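Glutathione transferase (Mesorhizobium loti, PDB 1R9C) catalyses the manganese-dependent hydration of the antibiotic fosfomycin, and so confers resistance to it, working as a homodimer of the vicinal oxygen chelate superfamily. Local coordinates at residues H7-R13 / W53-G59; R17-I21 / Y110-N114. The contacts are given in a common frame with arbitrary orientation. Numbering follows the deposited sequence.

Interaction 1. Residues H7-R13 / W53-G59. With MN (manganese (II) ion), chain D.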
ATOM      1  N   HIS A   7      -5.453   5.641  -1.333  1.00 20.76           N
ATOM      2  CA  HIS A   7      -4.359   5.523  -2.290  1.00 20.79           C
ATOM      3  C   HIS A   7      -3.164   4.782  -1.676  1.00 20.40           C
ATOM      4  O   HIS A   7      -3.121   4.589  -0.453  1.00 20.31           O
ATOM      5  CB  HIS A   7      -3.929   6.919  -2.831  1.00 20.46           C
ATOM      6  CG  HIS A   7      -3.480   7.914  -1.783  1.00 20.40           C
ATOM      7  ND1 HIS A   7      -4.360   8.752  -1.135  1.00 20.14           N
ATOM      8  CD2 HIS A   7      -2.239   8.285  -1.361  1.00 19.13           C
ATOM      9  CE1 HIS A   7      -3.687   9.561  -0.325  1.00 20.20           C
ATOM     10  NE2 HIS A   7      -2.392   9.313  -0.452  1.00 18.61           N
ATOM     11  N   MET A   8      -2.256   4.310  -2.530  1.00 20.43           N
ATOM     12  CA  MET A   8      -0.941   3.905  -2.083  1.00 20.37           C
ATOM     13  C   MET A   8       0.105   4.763  -2.795  1.00 21.04           C
ATOM     14  O   MET A   8      -0.020   5.065  -3.985  1.00 21.27           O
ATOM     15  CB  MET A   8      -0.719   2.406  -2.337  1.00 20.94           C
ATOM     16  CG  MET A   8      -0.834   2.040  -3.824  1.00 21.39           C
ATOM     17  SD  MET A   8      -0.716   0.250  -4.172  1.00 26.82           S
ATOM     18  CE  MET A   8      -2.267  -0.322  -3.454  1.00 26.33           C
ATOM     19  N   THR A   9       1.129   5.188  -2.051  1.00 21.55           N
ATOM     20  CA  THR A   9       2.129   6.095  -2.589  1.00 21.59           C
ATOM     21  C   THR A   9       3.501   5.474  -2.484  1.00 22.35           C
ATOM     22  O   THR A   9       3.912   5.060  -1.398  1.00 21.71           O
ATOM     23  CB  THR A   9       2.088   7.441  -1.831  1.00 21.83           C
ATOM     24  OG1 THR A   9       0.919   8.151  -2.239  1.00 24.97           O
ATOM     25  CG2 THR A   9       3.226   8.353  -2.289  1.00 21.12           C
ATOM     26  N   PHE A  10       4.208   5.447  -3.616  1.00 22.72           N
ATOM     27  CA  PHE A  10       5.604   4.991  -3.696  1.00 22.55           C
ATOM     28  C   PHE A  10       6.558   6.088  -4.153  1.00 22.96           C
ATOM     29  O   PHE A  10       6.275   6.790  -5.118  1.00 22.79           O
ATOM     30  CB  PHE A  10       5.700   3.813  -4.687  1.00 23.01           C
ATOM     31  CG  PHE A  10       4.703   2.707  -4.380  1.00 23.99           C
ATOM     32  CD1 PHE A  10       3.557   2.549  -5.153  1.00 27.05           C
ATOM     33  CD2 PHE A  10       4.889   1.902  -3.261  1.00 26.21           C
ATOM     34  CE1 PHE A  10       2.608   1.554  -4.851  1.00 28.40           C
ATOM     35  CE2 PHE A  10       3.951   0.913  -2.946  1.00 27.34           C
ATOM     36  CZ  PHE A  10       2.815   0.749  -3.724  1.00 25.58           C
ATOM     37  N   ILE A  11       7.703   6.185  -3.481  1.00 21.10           N
ATOM     38  CA  ILE A  11       8.782   7.085  -3.864  1.00 20.91           C
ATOM     39  C   ILE A  11       9.769   6.251  -4.701  1.00 21.02           C
ATOM     40  O   ILE A  11      10.080   5.117  -4.349  1.00 20.80           O
ATOM     41  CB  ILE A  11       9.470   7.598  -2.601  1.00 20.79           C
ATOM     42  CG1 ILE A  11       8.410   8.014  -1.560  1.00 22.41           C
ATOM     43  CG2 ILE A  11      10.609   8.639  -2.949  1.00 18.83           C
ATOM     44  CD1 ILE A  11       8.159   9.479  -1.435  1.00 27.83           C
ATOM     45  N   VAL A  12      10.169   6.782  -5.856  1.00 21.29           N
ATOM     46  CA  VAL A  12      10.951   6.032  -6.826  1.00 21.01           C
ATOM     47  C   VAL A  12      11.999   6.975  -7.400  1.00 21.45           C
ATOM     48  O   VAL A  12      11.776   8.187  -7.467  1.00 21.53           O
ATOM     49  CB  VAL A  12      10.048   5.440  -7.970  1.00 21.13           C
ATOM     50  CG1 VAL A  12       9.021   4.422  -7.415  1.00 18.64           C
ATOM     51  CG2 VAL A  12       9.361   6.557  -8.801  1.00 19.33           C
ATOM     52  N   ARG A  13      13.150   6.429  -7.778  1.00 21.59           N
ATOM     53  CA  ARG A  13      14.256   7.215  -8.313  1.00 22.05           C
ATOM     54  C   ARG A  13      13.954   7.712  -9.734  1.00 21.95           C
ATOM     55  O   ARG A  13      14.359   8.823 -10.114  1.00 21.33           O
ATOM     56  CB  ARG A  13      15.557   6.389  -8.317  1.00 22.95           C
ATOM     57  CG  ARG A  13      16.362   6.342  -6.980  1.00 25.16           C
ATOM     58  CD  ARG A  13      17.527   5.311  -6.972  1.00 30.65           C
ATOM     59  NE  ARG A  13      17.074   3.946  -7.313  1.00 34.17           N
ATOM     60  CZ  ARG A  13      17.875   2.925  -7.630  1.00 35.01           C
ATOM     61  NH1 ARG A  13      19.194   3.072  -7.645  1.00 34.93           N
ATOM     62  NH2 ARG A  13      17.352   1.743  -7.939  1.00 35.51           N
ATOM     63  N   TRP A  53      -6.092   3.901  -6.719  1.00 22.04           N
ATOM     64  CA  TRP A  53      -5.231   5.061  -6.928  1.00 21.45           C
ATOM     65  C   TRP A  53      -3.829   4.746  -6.424  1.00 22.12           C
ATOM     66  O   TRP A  53      -3.647   4.462  -5.227  1.00 22.39           O
ATOM     67  CB  TRP A  53      -5.836   6.206  -6.140  1.00 20.68           C
ATOM     68  CG  TRP A  53      -5.175   7.553  -6.171  1.00 20.89           C
ATOM     69  CD1 TRP A  53      -4.134   7.985  -6.947  1.00 20.39           C
ATOM     70  CD2 TRP A  53      -5.566   8.669  -5.374  1.00 19.32           C
ATOM     71  NE1 TRP A  53      -3.846   9.299  -6.658  1.00 21.31           N
ATOM     72  CE2 TRP A  53      -4.719   9.750  -5.709  1.00 21.16           C
ATOM     73  CE3 TRP A  53      -6.559   8.867  -4.404  1.00 19.96           C
ATOM     74  CZ2 TRP A  53      -4.839  11.015  -5.112  1.00 22.81           C
ATOM     75  CZ3 TRP A  53      -6.688  10.131  -3.821  1.00 22.33           C
ATOM     76  CH2 TRP A  53      -5.829  11.178  -4.172  1.00 22.27           C
ATOM     77  N   VAL A  54      -2.861   4.778  -7.341  1.00 20.37           N
ATOM     78  CA  VAL A  54      -1.463   4.691  -7.005  1.00 21.49           C
ATOM     79  C   VAL A  54      -0.820   6.025  -7.326  1.00 20.81           C
ATOM     80  O   VAL A  54      -0.992   6.549  -8.436  1.00 21.35           O
ATOM     81  CB  VAL A  54      -0.734   3.619  -7.875  1.00 20.82           C
ATOM     82  CG1 VAL A  54       0.781   3.607  -7.565  1.00 22.65           C
ATOM     83  CG2 VAL A  54      -1.382   2.291  -7.669  1.00 21.78           C
ATOM     84  N   ALA A  55      -0.072   6.561  -6.376  1.00 20.83           N
ATOM     85  CA  ALA A  55       0.692   7.789  -6.610  1.00 21.03           C
ATOM     86  C   ALA A  55       2.176   7.453  -6.557  1.00 22.10           C
ATOM     87  O   ALA A  55       2.610   6.715  -5.682  1.00 21.98           O
ATOM     88  CB  ALA A  55       0.358   8.847  -5.549  1.00 22.05           C
ATOM     89  N   ILE A  56       2.952   8.001  -7.496  1.00 21.53           N
ATOM     90  CA  ILE A  56       4.393   7.917  -7.416  1.00 21.23           C
ATOM     91  C   ILE A  56       5.006   9.302  -7.396  1.00 22.00           C
ATOM     92  O   ILE A  56       4.508  10.230  -8.066  1.00 21.50           O
ATOM     93  CB  ILE A  56       4.997   7.018  -8.538  1.00 21.31           C
ATOM     94  CG1 ILE A  56       4.681   7.548  -9.959  1.00 20.96           C
ATOM     95  CG2 ILE A  56       4.492   5.557  -8.378  1.00 21.54           C
ATOM     96  CD1 ILE A  56       5.335   6.741 -11.058  1.00 21.39           C
ATOM     97  N   MET A  57       6.085   9.435  -6.618  1.00 21.77           N
ATOM     98  CA  MET A  57       6.833  10.685  -6.541  1.00 23.20           C
ATOM     99  C   MET A  57       8.314  10.385  -6.661  1.00 22.23           C
ATOM    100  O   MET A  57       8.770   9.372  -6.169  1.00 21.76           O
ATOM    101  CB  MET A  57       6.537  11.456  -5.243  1.00 24.50           C
ATOM    102  CG  MET A  57       5.072  11.383  -4.732  1.00 29.77           C
ATOM    103  SD  MET A  57       4.871  12.105  -3.043  1.00 42.35           S
ATOM    104  CE  MET A  57       6.295  13.360  -3.047  1.00 34.52           C
ATOM    105  N   GLN A  58       9.053  11.239  -7.364  1.00 22.76           N
ATOM    106  CA  GLN A  58      10.486  11.027  -7.525  1.00 23.22           C
ATOM    107  C   GLN A  58      11.193  11.343  -6.216  1.00 23.76           C
ATOM    108  O   GLN A  58      10.948  12.383  -5.594  1.00 22.56           O
ATOM    109  CB  GLN A  58      11.078  11.858  -8.690  1.00 23.74           C
ATOM    110  CG  GLN A  58      12.499  11.427  -9.081  1.00 24.09           C
ATOM    111  CD  GLN A  58      13.179  12.356 -10.092  1.00 27.14           C
ATOM    112  OE1 GLN A  58      12.538  13.195 -10.723  1.00 29.14           O
ATOM    113  NE2 GLN A  58      14.489  12.220 -10.217  1.00 26.13           N
ATOM    114  N   GLY A  59      12.058  10.430  -5.801  1.00 24.25           N
ATOM    115  CA  GLY A  59      12.814  10.576  -4.573  1.00 26.41           C
ATOM    116  C   GLY A  59      13.791   9.423  -4.453  1.00 28.07           C
ATOM    117  O   GLY A  59      14.190   8.851  -5.463  1.00 27.98           O
TER
HETATM  118 MN    MN D1001      -0.958  10.457   0.494  1.00 28.95          MN
HETATM  119  O   HOH W   1       0.168  10.744  -1.512  1.00 35.37           O
HETATM  120  O   HOH W   2      -2.331  12.393   0.404  1.00 33.45           O
HETATM  121  O   HOH W   3       0.541  12.339   1.128  1.00 50.76           O

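Interaction 2. Residues R17-I21 / Y110-N114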
ATOM      1  N   ARG A  17      10.634   5.024 -15.641  1.00 20.89           N
ATOM      2  CA  ARG A  17      10.729   3.565 -15.545  1.00 22.32           C
ATOM      3  C   ARG A  17       9.598   3.012 -14.687  1.00 22.19           C
ATOM      4  O   ARG A  17       9.013   1.988 -15.030  1.00 21.36           O
ATOM      5  CB  ARG A  17      12.077   3.162 -14.961  1.00 23.29           C
ATOM      6  CG  ARG A  17      12.373   1.680 -14.987  1.00 28.43           C
ATOM      7  CD  ARG A  17      12.324   1.030 -16.354  1.00 29.46           C
ATOM      8  NE  ARG A  17      12.241  -0.422 -16.249  1.00 33.17           N
ATOM      9  CZ  ARG A  17      11.806  -1.219 -17.231  1.00 32.30           C
ATOM     10  NH1 ARG A  17      11.401  -0.719 -18.405  1.00 34.78           N
ATOM     11  NH2 ARG A  17      11.784  -2.519 -17.044  1.00 32.08           N
ATOM     12  N   MET A  18       9.294   3.679 -13.569  1.00 21.78           N
ATOM     13  CA  MET A  18       8.198   3.212 -12.708  1.00 21.57           C
ATOM     14  C   MET A  18       6.869   3.231 -13.488  1.00 21.01           C
ATOM     15  O   MET A  18       6.062   2.328 -13.325  1.00 21.54           O
ATOM     16  CB  MET A  18       8.101   4.043 -11.428  1.00 21.81           C
ATOM     17  CG  MET A  18       7.006   3.559 -10.463  1.00 21.81           C
ATOM     18  SD  MET A  18       7.281   1.852  -9.897  1.00 23.55           S
ATOM     19  CE  MET A  18       6.235   1.887  -8.423  1.00 21.83           C
ATOM     20  N   THR A  19       6.655   4.258 -14.314  1.00 20.66           N
ATOM     21  CA  THR A  19       5.486   4.352 -15.182  1.00 19.58           C
ATOM     22  C   THR A  19       5.395   3.067 -16.036  1.00 20.97           C
ATOM     23  O   THR A  19       4.323   2.443 -16.143  1.00 19.63           O
ATOM     24  CB  THR A  19       5.599   5.617 -16.087  1.00 20.31           C
ATOM     25  OG1 THR A  19       5.479   6.802 -15.279  1.00 20.12           O
ATOM     26  CG2 THR A  19       4.446   5.703 -17.078  1.00 19.48           C
ATOM     27  N   ARG A  20       6.533   2.675 -16.631  1.00 21.07           N
ATOM     28  CA  ARG A  20       6.557   1.523 -17.529  1.00 22.00           C
ATOM     29  C   ARG A  20       6.256   0.230 -16.762  1.00 22.04           C
ATOM     30  O   ARG A  20       5.516  -0.624 -17.246  1.00 22.57           O
ATOM     31  CB  ARG A  20       7.858   1.467 -18.338  1.00 22.12           C
ATOM     32  CG  ARG A  20       8.107   2.752 -19.184  1.00 24.38           C
ATOM     33  CD  ARG A  20       6.876   3.283 -20.022  1.00 28.25           C
ATOM     34  NE  ARG A  20       7.158   4.536 -20.748  1.00 35.18           N
ATOM     35  CZ  ARG A  20       6.224   5.377 -21.235  1.00 37.68           C
ATOM     36  NH1 ARG A  20       4.925   5.101 -21.057  1.00 37.58           N
ATOM     37  NH2 ARG A  20       6.586   6.497 -21.905  1.00 35.15           N
ATOM     38  N   ILE A  21       6.819   0.102 -15.564  1.00 21.18           N
ATOM     39  CA  ILE A  21       6.481  -1.012 -14.671  1.00 21.94           C
ATOM     40  C   ILE A  21       4.975  -1.065 -14.370  1.00 21.78           C
ATOM     41  O   ILE A  21       4.354  -2.112 -14.546  1.00 21.90           O
ATOM     42  CB  ILE A  21       7.344  -0.964 -13.363  1.00 21.27           C
ATOM     43  CG1 ILE A  21       8.825  -1.194 -13.715  1.00 22.54           C
ATOM     44  CG2 ILE A  21       6.839  -1.983 -12.364  1.00 21.53           C
ATOM     45  CD1 ILE A  21       9.835  -0.821 -12.598  1.00 22.16           C
ATOM     46  N   TYR A 110      10.015  -7.309  -7.553  1.00 20.58           N
ATOM     47  CA  TYR A 110      10.416  -6.026  -6.985  1.00 20.69           C
ATOM     48  C   TYR A 110      10.362  -5.037  -8.131  1.00 20.79           C
ATOM     49  O   TYR A 110      10.676  -5.403  -9.264  1.00 20.06           O
ATOM     50  CB  TYR A 110      11.862  -6.090  -6.468  1.00 20.17           C
ATOM     51  CG  TYR A 110      12.072  -7.151  -5.418  1.00 19.93           C
ATOM     52  CD1 TYR A 110      12.380  -8.448  -5.790  1.00 21.20           C
ATOM     53  CD2 TYR A 110      11.887  -6.863  -4.062  1.00 19.12           C
ATOM     54  CE1 TYR A 110      12.557  -9.431  -4.861  1.00 22.50           C
ATOM     55  CE2 TYR A 110      12.029  -7.847  -3.102  1.00 21.22           C
ATOM     56  CZ  TYR A 110      12.398  -9.130  -3.515  1.00 23.23           C
ATOM     57  OH  TYR A 110      12.561 -10.123  -2.607  1.00 23.57           O
ATOM     58  N   ASP A 111      10.015  -3.781  -7.853  1.00 21.25           N
ATOM     59  CA  ASP A 111      10.190  -2.746  -8.866  1.00 21.21           C
ATOM     60  C   ASP A 111      11.662  -2.304  -8.815  1.00 22.32           C
ATOM     61  O   ASP A 111      12.547  -3.083  -8.357  1.00 22.30           O
ATOM     62  CB  ASP A 111       9.226  -1.575  -8.592  1.00 20.57           C
ATOM     63  CG  ASP A 111       9.563  -0.838  -7.300  1.00 19.66           C
ATOM     64  OD1 ASP A 111       8.854   0.114  -6.968  1.00 19.16           O
ATOM     65  OD2 ASP A 111      10.539  -1.128  -6.571  1.00 16.82           O
ATOM     66  N   ASP A 112      11.959  -1.066  -9.241  1.00 21.72           N
ATOM     67  CA  ASP A 112      13.371  -0.676  -9.360  1.00 22.03           C
ATOM     68  C   ASP A 112      13.905  -0.045  -8.084  1.00 21.59           C
ATOM     69  O   ASP A 112      15.051   0.396  -8.035  1.00 21.59           O
ATOM     70  CB  ASP A 112      13.585   0.313 -10.517  1.00 22.59           C
ATOM     71  CG  ASP A 112      13.537  -0.340 -11.881  1.00 25.50           C
ATOM     72  OD1 ASP A 112      13.784  -1.572 -12.015  1.00 26.37           O
ATOM     73  OD2 ASP A 112      13.284   0.334 -12.896  1.00 28.03           O
ATOM     74  N   ASP A 113      13.068   0.012  -7.050  1.00 21.10           N
ATOM     75  CA  ASP A 113      13.368   0.823  -5.866  1.00 21.07           C
ATOM     76  C   ASP A 113      13.160  -0.006  -4.587  1.00 20.68           C
ATOM     77  O   ASP A 113      12.787   0.516  -3.549  1.00 20.73           O
ATOM     78  CB  ASP A 113      12.483   2.083  -5.879  1.00 20.53           C
ATOM     79  CG  ASP A 113      12.809   3.011  -7.049  1.00 22.54           C
ATOM     80  OD1 ASP A 113      13.761   3.822  -6.943  1.00 18.23           O
ATOM     81  OD2 ASP A 113      12.171   2.979  -8.120  1.00 22.42           O
ATOM     82  N   ASN A 114      13.397  -1.315  -4.692  1.00 20.39           N
ATOM     83  CA  ASN A 114      13.245  -2.246  -3.576  1.00 20.99           C
ATOM     84  C   ASN A 114      11.848  -2.436  -2.989  1.00 21.32           C
ATOM     85  O   ASN A 114      11.717  -3.039  -1.948  1.00 22.71           O
ATOM     86  CB  ASN A 114      14.287  -1.962  -2.470  1.00 20.64           C
ATOM     87  CG  ASN A 114      15.689  -2.099  -2.984  1.00 22.38           C
ATOM     88  OD1 ASN A 114      15.943  -2.870  -3.925  1.00 23.06           O
ATOM     89  ND2 ASN A 114      16.614  -1.362  -2.392  1.00 24.03           N
TER

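Interaction 1. Residues H7-R13 / W53-G59
Strands 7-12 and 53-58 run side by side in parallel, their axes 4.7 Å apart at closest approach and 25° apart in direction. Six backbone hydrogen bonds join the segments in the alternating parallel pattern: Met8 N to Trp53 O (3.0 Å), Ala55 N to Met8 O (2.8 Å), Phe10 N to Ala55 O (2.9 Å), Met57 N to Phe10 O (3.0 Å), Val12 N to Met57 O (3.0 Å) and Gly59 N to Val12 O (2.8 Å). Thus the amides and carbonyls of Met8, Phe10 and Val12 are satisfied here. The intervening Val54, Ile56 and Gln58 bond instead to strand 44-49 or Arg43. His7, Met8 and Thr9 pair with an antiparallel strand of the second subunit, continuing the sheet across the interface, and Ile11 N donates to Asn68 of that subunit.

His7, Thr9 and Ala55 share the metal-facing side. His7 NE2 binds Mn at 2.1 Å; His69 and Glu118 of the second subunit and three waters complete six ligands. Thr9 OG1 is hydrogen-bonded to water 1 at 2.8 Å, and that water lies 2.3 Å from Mn. Behind the ligand, His7 CB sits over the Trp53 five-membered ring, 3.8 Å from its centroid, a CH-pi contact. On the other side, Met8 CG meets Val54 CG2 at 3.9 Å; strand 69-73 packs on Met8, while helix 15-26 covers Ile56 and Val12. At the far end, Arg13 turns to Asp112 and Asp113.

With most of its backbone groups bonded, the pair can present one imidazole to a metal whose other protein ligands come from the partner chain: the site requires the dimer.

Interaction 2. Residues R17-I21 / Y110-N114
An Asx turn in the loop between strands 106-110 and 116-120 meets helix 15-26 here. The turn is defined by Asp113 N donating to Asp111 OD2 at 2.8 Å with an angle of 159° at the hydrogen; the other carboxylate oxygen, Asp111 OD1, is bonded to His115. Arg17, Met18 and Ile21 supply the helical surface, Arg17 and Ile21 being one turn apart, as the Ile21 N to Arg17 O bond of 2.9 Å confirms. Ile21 CD1 lies 4.1 Å from Asp111 CB, while Met18 CE comes within 3.5 Å of Asp111 OD1. Arg17 NE forms a salt bridge with Asp112 OD2, although their 3.6 Å separation is imprecise because that oxygen is modelled too close to Arg17 CG. With 213 Å² buried, the contact is compact, and Leu91 adds to the packing on Ile21. Such a helix-to-hairpin-loop contact joins the first and second βαβββ modules of the vicinal oxygen chelate fold.

The two contacts have centres 10 Å apart and touch directly. Their segments alternate along the chain, in the order 7-13, 17-21, 53-59, 110-114, and strand 5-12 leads straight into helix 15-26. Interaction 1 is built within the four-stranded sheet; interaction 2 reaches from the helix covering that sheet to the loop of the three-stranded one. Arg13 bridges them, with NH2 2.7 Å from Asp112 O, a probable hydrogen bond, and NE in a salt bridge to Asp113 OD1 at 3.3 Å. Ile56 CD1 also packs on Met18 CG at 3.6 Å. The metal-bearing strand pair is therefore coupled, at its end remote from His7, to the other half of the chain.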